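Local coordinates for Pbp related beta-lactamase (Pyrococcus abyssi, PDB 2QMI), which probably acts as a serine peptidase of the penicillin-binding protein and beta-lactamase family, assembled as a self-compartmentalizing octamer, at residues T100-S108 with E282-I290; L244-R254 with I313-A324. All coordinates share one frame; numbering follows the deposited sequence.

Contact 1. Residues T100-S108 with E282-I290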
# COMPACT_ATOMS: atom_id res chain seq x y z
N THR A 100 -8.18 46.12 -32.64
CA THR A 100 -9.48 46.79 -32.70
C THR A 100 -10.61 45.98 -32.09
O THR A 100 -10.45 44.79 -31.81
CB THR A 100 -9.87 47.10 -34.14
OG1 THR A 100 -10.12 45.88 -34.83
CG2 THR A 100 -8.76 47.87 -34.85
N VAL A 101 -11.76 46.62 -31.90
CA VAL A 101 -12.94 45.96 -31.34
C VAL A 101 -13.31 44.77 -32.22
O VAL A 101 -13.83 43.76 -31.75
CB VAL A 101 -14.16 46.92 -31.29
CG1 VAL A 101 -15.36 46.20 -30.70
CG2 VAL A 101 -13.82 48.15 -30.47
N HIS A 102 -13.03 44.90 -33.52
CA HIS A 102 -13.30 43.86 -34.49
C HIS A 102 -12.39 42.68 -34.23
O HIS A 102 -12.83 41.53 -34.26
CB HIS A 102 -13.06 44.39 -35.91
CG HIS A 102 -13.11 43.34 -36.97
ND1 HIS A 102 -14.29 42.74 -37.36
CD2 HIS A 102 -12.13 42.76 -37.70
CE1 HIS A 102 -14.03 41.84 -38.30
NE2 HIS A 102 -12.73 41.84 -38.52
N HIS A 103 -11.10 42.96 -34.00
CA HIS A 103 -10.13 41.90 -33.73
C HIS A 103 -10.56 41.06 -32.53
O HIS A 103 -10.52 39.83 -32.58
CB HIS A 103 -8.74 42.49 -33.47
CG HIS A 103 -8.12 43.17 -34.65
ND1 HIS A 103 -8.16 42.63 -35.92
CD2 HIS A 103 -7.43 44.32 -34.75
CE1 HIS A 103 -7.52 43.43 -36.76
NE2 HIS A 103 -7.06 44.47 -36.07
N LEU A 104 -10.97 41.72 -31.45
CA LEU A 104 -11.40 41.01 -30.24
C LEU A 104 -12.62 40.14 -30.50
O LEU A 104 -12.70 39.01 -30.03
CB LEU A 104 -11.72 42.00 -29.11
CG LEU A 104 -10.61 42.89 -28.55
CD1 LEU A 104 -11.18 43.76 -27.43
CD2 LEU A 104 -9.47 42.04 -28.03
N LEU A 105 -13.58 40.67 -31.24
CA LEU A 105 -14.80 39.94 -31.57
C LEU A 105 -14.50 38.66 -32.35
O LEU A 105 -15.18 37.65 -32.20
CB LEU A 105 -15.74 40.82 -32.40
CG LEU A 105 -16.45 41.99 -31.74
CD1 LEU A 105 -17.06 42.90 -32.81
CD2 LEU A 105 -17.53 41.46 -30.79
N THR A 106 -13.47 38.73 -33.20
CA THR A 106 -13.08 37.61 -34.04
C THR A 106 -11.93 36.76 -33.51
O THR A 106 -11.49 35.82 -34.18
CB THR A 106 -12.71 38.11 -35.45
OG1 THR A 106 -11.68 39.10 -35.35
CG2 THR A 106 -13.92 38.71 -36.15
N HIS A 107 -11.45 37.06 -32.30
CA HIS A 107 -10.33 36.32 -31.73
C HIS A 107 -9.16 36.37 -32.69
O HIS A 107 -8.50 35.35 -32.91
CB HIS A 107 -10.71 34.86 -31.49
CG HIS A 107 -11.85 34.67 -30.54
ND1 HIS A 107 -11.74 34.92 -29.19
CD2 HIS A 107 -13.11 34.23 -30.74
CE1 HIS A 107 -12.89 34.65 -28.60
NE2 HIS A 107 -13.74 34.23 -29.52
N SER A 108 -8.90 37.55 -33.26
CA SER A 108 -7.80 37.72 -34.20
C SER A 108 -6.76 38.77 -33.76
O SER A 108 -5.95 39.22 -34.58
CB SER A 108 -8.34 38.09 -35.59
OG SER A 108 -8.94 39.37 -35.61
N GLU A 282 -15.74 25.87 -41.60
CA GLU A 282 -16.38 26.67 -40.56
C GLU A 282 -15.45 27.81 -40.14
O GLU A 282 -14.23 27.65 -40.14
CB GLU A 282 -16.75 25.81 -39.34
CG GLU A 282 -15.89 24.59 -39.13
CD GLU A 282 -16.40 23.38 -39.90
OE1 GLU A 282 -17.57 22.99 -39.71
OE2 GLU A 282 -15.62 22.82 -40.69
N GLY A 283 -16.04 28.95 -39.80
CA GLY A 283 -15.26 30.10 -39.39
C GLY A 283 -15.85 30.78 -38.17
O GLY A 283 -16.68 30.20 -37.47
N TYR A 284 -15.42 32.01 -37.91
CA TYR A 284 -15.91 32.75 -36.76
C TYR A 284 -16.45 34.12 -37.16
O TYR A 284 -15.83 34.84 -37.95
CB TYR A 284 -14.78 32.93 -35.72
CG TYR A 284 -15.28 33.03 -34.28
CD1 TYR A 284 -15.60 31.88 -33.56
CD2 TYR A 284 -15.45 34.27 -33.66
CE1 TYR A 284 -16.08 31.95 -32.25
CE2 TYR A 284 -15.94 34.36 -32.34
CZ TYR A 284 -16.25 33.19 -31.65
OH TYR A 284 -16.75 33.27 -30.37
N GLY A 285 -17.61 34.45 -36.62
CA GLY A 285 -18.24 35.74 -36.88
C GLY A 285 -18.10 36.54 -35.60
O GLY A 285 -17.00 36.67 -35.07
N TYR A 286 -19.20 37.09 -35.09
CA TYR A 286 -19.13 37.86 -33.84
C TYR A 286 -19.75 37.07 -32.68
O TYR A 286 -20.98 37.06 -32.50
CB TYR A 286 -19.84 39.21 -34.00
CG TYR A 286 -19.12 40.20 -34.89
CD1 TYR A 286 -17.78 40.03 -35.22
CD2 TYR A 286 -19.77 41.33 -35.38
CE1 TYR A 286 -17.10 40.95 -36.01
CE2 TYR A 286 -19.11 42.27 -36.17
CZ TYR A 286 -17.78 42.07 -36.49
OH TYR A 286 -17.12 43.00 -37.27
N GLY A 287 -18.90 36.40 -31.90
CA GLY A 287 -19.38 35.61 -30.78
C GLY A 287 -20.30 34.52 -31.31
O GLY A 287 -21.27 34.12 -30.67
N LEU A 288 -19.97 34.04 -32.50
CA LEU A 288 -20.78 33.02 -33.16
C LEU A 288 -19.93 32.23 -34.14
O LEU A 288 -19.18 32.81 -34.93
CB LEU A 288 -21.92 33.72 -33.90
CG LEU A 288 -23.38 33.39 -33.63
CD1 LEU A 288 -23.65 33.19 -32.14
CD2 LEU A 288 -24.23 34.54 -34.19
N ILE A 289 -20.06 30.90 -34.10
CA ILE A 289 -19.32 30.04 -35.01
C ILE A 289 -20.14 29.86 -36.28
O ILE A 289 -21.37 29.74 -36.23
CB ILE A 289 -19.02 28.68 -34.35
CG1 ILE A 289 -18.22 28.90 -33.06
CG2 ILE A 289 -18.25 27.79 -35.31
CD1 ILE A 289 -17.89 27.62 -32.31
N ILE A 290 -19.47 29.84 -37.43
CA ILE A 290 -20.17 29.71 -38.70
C ILE A 290 -19.91 28.35 -39.36
O ILE A 290 -18.76 27.95 -39.50
CB ILE A 290 -19.75 30.85 -39.66
CG1 ILE A 290 -19.79 32.19 -38.90
CG2 ILE A 290 -20.67 30.92 -40.87
CD1 ILE A 290 -21.13 32.47 -38.22
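The C-terminal end of helix 101-105 meets the turn between strands 283-284 and 289-290, and the backbones come nearest at L105 and Y286, with CA atoms 5.3 Å apart. L105 CD1 sits over the centre of the Y286 ring, 3.6 Å from its centroid and 7° off the ring normal. This is a CH-pi contact. T106 CG2 and H102 ND1 approach the same ring at its edge. H102 has its ring anti to the backbone N (chi1 171°), which carries ND1 to the phenol. H102 ND1 and Y286 OH share a hydrogen bond of 2.8 Å, and either atom could be the donor. The two rings meet rim to rim, with planes at 75°.

H107, with positive phi, is in a Schellman motif after the helix. Its ring points an edge at the face of Y284 in an offset edge-to-face pair, centroids 4.7 Å apart. H107 CD2 lies 3.3 Å from Y284 CE2. H107 NE2 gives a weak hydrogen bond of 3.3 Å to Y284 OH, whose stronger partner is H302. L288 O lies over the opposite face of Y284, and L105 O reaches the ring edge.

Y284 also touches K62 of a probable SxxK motif. The contact thus places a histidine-tyrosine pair beside the likely active site. Both tyrosine hydroxyls are hydrogen-bonded, Y286 OH to H102 and Y284 OH to H302, in a mainly buried aromatic setting.

Contact 2. Residues L244-R254 with I313-A324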
# COMPACT_ATOMS: atom_id res chain seq x y z
N LEU A 244 -33.51 30.73 -23.85
CA LEU A 244 -32.62 30.76 -25.00
C LEU A 244 -33.41 30.57 -26.29
O LEU A 244 -32.94 30.95 -27.37
CB LEU A 244 -31.55 29.68 -24.87
CG LEU A 244 -30.61 29.87 -23.67
CD1 LEU A 244 -29.66 28.68 -23.55
CD2 LEU A 244 -29.84 31.18 -23.84
N ALA A 245 -34.59 29.97 -26.19
CA ALA A 245 -35.44 29.78 -27.38
C ALA A 245 -35.92 31.17 -27.83
O ALA A 245 -35.87 31.50 -29.01
CB ALA A 245 -36.63 28.89 -27.05
N LYS A 246 -36.38 31.97 -26.87
CA LYS A 246 -36.84 33.32 -27.16
C LYS A 246 -35.68 34.08 -27.77
O LYS A 246 -35.86 34.89 -28.68
CB LYS A 246 -37.27 34.03 -25.87
CG LYS A 246 -38.47 33.41 -25.18
CD LYS A 246 -38.72 34.08 -23.84
CE LYS A 246 -39.94 33.50 -23.16
NZ LYS A 246 -40.11 34.06 -21.80
N TYR A 247 -34.48 33.81 -27.25
CA TYR A 247 -33.26 34.45 -27.72
C TYR A 247 -32.94 34.05 -29.15
O TYR A 247 -32.59 34.90 -29.98
CB TYR A 247 -32.10 34.07 -26.79
CG TYR A 247 -30.78 34.70 -27.14
CD1 TYR A 247 -30.63 36.09 -27.17
CD2 TYR A 247 -29.66 33.92 -27.44
CE1 TYR A 247 -29.40 36.68 -27.48
CE2 TYR A 247 -28.43 34.49 -27.75
CZ TYR A 247 -28.31 35.87 -27.77
OH TYR A 247 -27.10 36.44 -28.08
N LEU A 248 -33.06 32.76 -29.44
CA LEU A 248 -32.81 32.25 -30.79
C LEU A 248 -33.84 32.82 -31.76
O LEU A 248 -33.51 33.18 -32.89
CB LEU A 248 -32.86 30.72 -30.79
CG LEU A 248 -31.57 30.05 -30.30
CD1 LEU A 248 -31.81 28.58 -29.96
CD2 LEU A 248 -30.52 30.19 -31.38
N LYS A 249 -35.08 32.92 -31.29
CA LYS A 249 -36.20 33.45 -32.09
C LYS A 249 -35.83 34.79 -32.74
O LYS A 249 -36.14 35.04 -33.91
CB LYS A 249 -37.43 33.60 -31.19
CG LYS A 249 -38.70 34.10 -31.88
CD LYS A 249 -39.88 34.12 -30.88
CE LYS A 249 -41.19 34.60 -31.52
NZ LYS A 249 -41.58 33.79 -32.73
N MET A 250 -35.16 35.64 -31.98
CA MET A 250 -34.76 36.95 -32.48
C MET A 250 -33.87 36.83 -33.71
O MET A 250 -34.12 37.48 -34.73
CB MET A 250 -34.02 37.73 -31.39
CG MET A 250 -33.75 39.16 -31.77
SD MET A 250 -32.26 39.82 -31.02
CE MET A 250 -31.02 39.07 -32.08
N TYR A 251 -32.82 36.01 -33.63
CA TYR A 251 -31.91 35.84 -34.76
C TYR A 251 -32.63 35.23 -35.96
O TYR A 251 -32.52 35.73 -37.08
CB TYR A 251 -30.72 34.97 -34.35
CG TYR A 251 -29.79 35.60 -33.33
CD1 TYR A 251 -28.90 36.61 -33.70
CD2 TYR A 251 -29.81 35.19 -32.00
CE1 TYR A 251 -28.04 37.20 -32.76
CE2 TYR A 251 -28.96 35.78 -31.05
CZ TYR A 251 -28.09 36.78 -31.43
OH TYR A 251 -27.29 37.38 -30.48
N ILE A 252 -33.36 34.15 -35.72
CA ILE A 252 -34.08 33.48 -36.81
C ILE A 252 -34.99 34.42 -37.59
O ILE A 252 -34.83 34.60 -38.80
CB ILE A 252 -34.93 32.30 -36.27
CG1 ILE A 252 -34.02 31.22 -35.69
CG2 ILE A 252 -35.81 31.74 -37.39
CD1 ILE A 252 -34.77 30.20 -34.85
N GLU A 253 -35.96 35.02 -36.90
CA GLU A 253 -36.92 35.92 -37.52
C GLU A 253 -36.31 37.29 -37.79
O GLU A 253 -37.01 38.24 -38.15
CB GLU A 253 -38.14 36.07 -36.61
CG GLU A 253 -38.69 34.74 -36.11
CD GLU A 253 -39.90 34.91 -35.20
OE1 GLU A 253 -39.83 35.75 -34.26
OE2 GLU A 253 -40.91 34.21 -35.41
N ARG A 254 -34.99 37.37 -37.62
CA ARG A 254 -34.25 38.61 -37.83
C ARG A 254 -35.06 39.80 -37.34
O ARG A 254 -35.20 40.81 -38.03
CB ARG A 254 -33.90 38.75 -39.31
CG ARG A 254 -33.19 37.52 -39.86
CD ARG A 254 -32.42 37.85 -41.11
NE ARG A 254 -31.60 36.74 -41.59
CZ ARG A 254 -30.81 35.98 -40.82
NH1 ARG A 254 -30.73 36.19 -39.51
NH2 ARG A 254 -30.07 35.03 -41.38
N ILE A 313 -26.20 26.33 -28.52
CA ILE A 313 -27.37 26.90 -29.16
C ILE A 313 -26.98 26.97 -30.63
O ILE A 313 -25.81 27.18 -30.95
CB ILE A 313 -27.74 28.34 -28.66
CG1 ILE A 313 -26.65 29.34 -29.04
CG2 ILE A 313 -28.00 28.32 -27.15
CD1 ILE A 313 -27.05 30.78 -28.81
N GLY A 314 -27.95 26.77 -31.51
CA GLY A 314 -27.68 26.82 -32.93
C GLY A 314 -28.97 27.02 -33.69
O GLY A 314 -30.05 26.66 -33.21
N TYR A 315 -28.87 27.60 -34.88
CA TYR A 315 -30.05 27.84 -35.70
C TYR A 315 -29.67 27.92 -37.18
O TYR A 315 -28.53 28.20 -37.53
CB TYR A 315 -30.75 29.13 -35.26
CG TYR A 315 -29.91 30.39 -35.41
CD1 TYR A 315 -28.84 30.67 -34.54
CD2 TYR A 315 -30.16 31.30 -36.45
CE1 TYR A 315 -28.05 31.82 -34.70
CE2 TYR A 315 -29.38 32.44 -36.62
CZ TYR A 315 -28.32 32.69 -35.74
OH TYR A 315 -27.55 33.82 -35.93
N ILE A 316 -30.65 27.66 -38.03
CA ILE A 316 -30.44 27.71 -39.47
C ILE A 316 -31.52 28.63 -40.02
O ILE A 316 -32.63 28.19 -40.31
CB ILE A 316 -30.54 26.30 -40.09
CG1 ILE A 316 -29.47 25.40 -39.46
CG2 ILE A 316 -30.38 26.37 -41.61
CD1 ILE A 316 -29.46 23.97 -39.96
N PRO A 317 -31.20 29.94 -40.14
CA PRO A 317 -32.10 30.98 -40.63
C PRO A 317 -32.84 30.59 -41.90
O PRO A 317 -34.03 30.83 -42.03
CB PRO A 317 -31.16 32.16 -40.86
CG PRO A 317 -30.14 31.97 -39.82
CD PRO A 317 -29.86 30.49 -39.91
N GLU A 318 -32.11 29.98 -42.84
CA GLU A 318 -32.70 29.54 -44.10
C GLU A 318 -33.93 28.66 -43.91
O GLU A 318 -34.94 28.85 -44.59
CB GLU A 318 -31.67 28.76 -44.92
CG GLU A 318 -30.71 29.64 -45.73
CD GLU A 318 -31.38 30.27 -46.94
OE1 GLU A 318 -30.66 30.91 -47.74
OE2 GLU A 318 -32.62 30.12 -47.08
N LYS A 319 -33.84 27.69 -43.01
CA LYS A 319 -34.94 26.77 -42.75
C LYS A 319 -35.75 27.18 -41.53
O LYS A 319 -36.70 26.50 -41.14
CB LYS A 319 -34.39 25.35 -42.54
CG LYS A 319 -33.83 24.70 -43.81
CD LYS A 319 -34.95 24.39 -44.81
CE LYS A 319 -34.41 23.77 -46.10
NZ LYS A 319 -33.52 24.73 -46.85
N LYS A 320 -35.36 28.29 -40.92
CA LYS A 320 -36.02 28.82 -39.73
C LYS A 320 -36.13 27.83 -38.57
O LYS A 320 -37.16 27.74 -37.91
CB LYS A 320 -37.40 29.36 -40.10
CG LYS A 320 -37.32 30.72 -40.78
CD LYS A 320 -38.69 31.28 -41.07
CE LYS A 320 -39.43 30.42 -42.11
NZ LYS A 320 -40.77 30.99 -42.42
N ILE A 321 -35.05 27.11 -38.32
CA ILE A 321 -35.03 26.14 -37.23
C ILE A 321 -33.89 26.49 -36.27
O ILE A 321 -32.93 27.18 -36.64
CB ILE A 321 -34.86 24.70 -37.77
CG1 ILE A 321 -33.74 24.67 -38.82
CG2 ILE A 321 -36.19 24.20 -38.37
CD1 ILE A 321 -33.44 23.29 -39.38
N GLY A 322 -33.99 26.02 -35.03
CA GLY A 322 -32.96 26.31 -34.04
C GLY A 322 -33.08 25.37 -32.86
O GLY A 322 -34.16 24.87 -32.58
N VAL A 323 -31.97 25.13 -32.17
CA VAL A 323 -31.97 24.23 -31.02
C VAL A 323 -31.09 24.72 -29.87
O VAL A 323 -29.99 25.24 -30.07
CB VAL A 323 -31.49 22.82 -31.42
CG1 VAL A 323 -31.69 21.84 -30.26
CG2 VAL A 323 -32.23 22.34 -32.67
N ALA A 324 -31.60 24.54 -28.65
CA ALA A 324 -30.88 24.92 -27.46
C ALA A 324 -30.80 23.69 -26.57
O ALA A 324 -31.82 23.04 -26.31
CB ALA A 324 -31.60 26.05 -26.73
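Y315 has its ring between the backbone N and the carbonyl carbon (chi1 62°), and this turns it up against helix 244-252. I252 and Y315 slide past each other in opposite directions, with I252 CG1 against Y315 CB. Y251 CB lies over one face of the Y315 ring, 4.0 Å from the centroid, in a CH-pi contact. The Y251 and Y315 rings are near parallel, at 25°, but slid apart with little overlap. L248 forks between the two strands. Its CD2 is 3.6 Å from Y315 CD1, and its CD1 is 4.1 Å from A324 CB. G322 has no side chain, and I252 CD1 packs over its backbone. I252 CG2 meets K320 CA at 3.7 Å. At the far end, L244 CD1 rests on I313 CG2.

The contact is mainly apolar packing. At its rim the R254 guanidinium lies across P317. The polar ends of R254 and Y315 both go to E268, and Y251 OH donates to Y247 OH.

Here a helix packs on the central antiparallel sheet of the beta-lactamase and penicillin-binding-protein fold. It runs 31° from strand 313-316 and roughly antiparallel to strand 321-324, with a similar tilt. L248 and A245 also reach strand 21-28, while Y251 and R254 lean on helix 261-267.

In the fold
After helix 3-16 the chain forms strands 21-28 and 31-38 and helix 61-74, then reaches helix 101-105. Contact 1 closes a long loop from there to residues 282-290. Contact 2 opens inside that loop, at 244-254, and closes after it, at 313-324, so the two contacts cross. Both reach the same antiparallel sheet. Contact 1 ties the mainly helical part of the fold to strands near one end of it. Contact 2 lays helix 241-252 on the hairpin of strands 310-316 and 321-327. Their centres are about 19 Å apart, yet they touch where L288 CD2 packs 3.8 Å from Y315 OH.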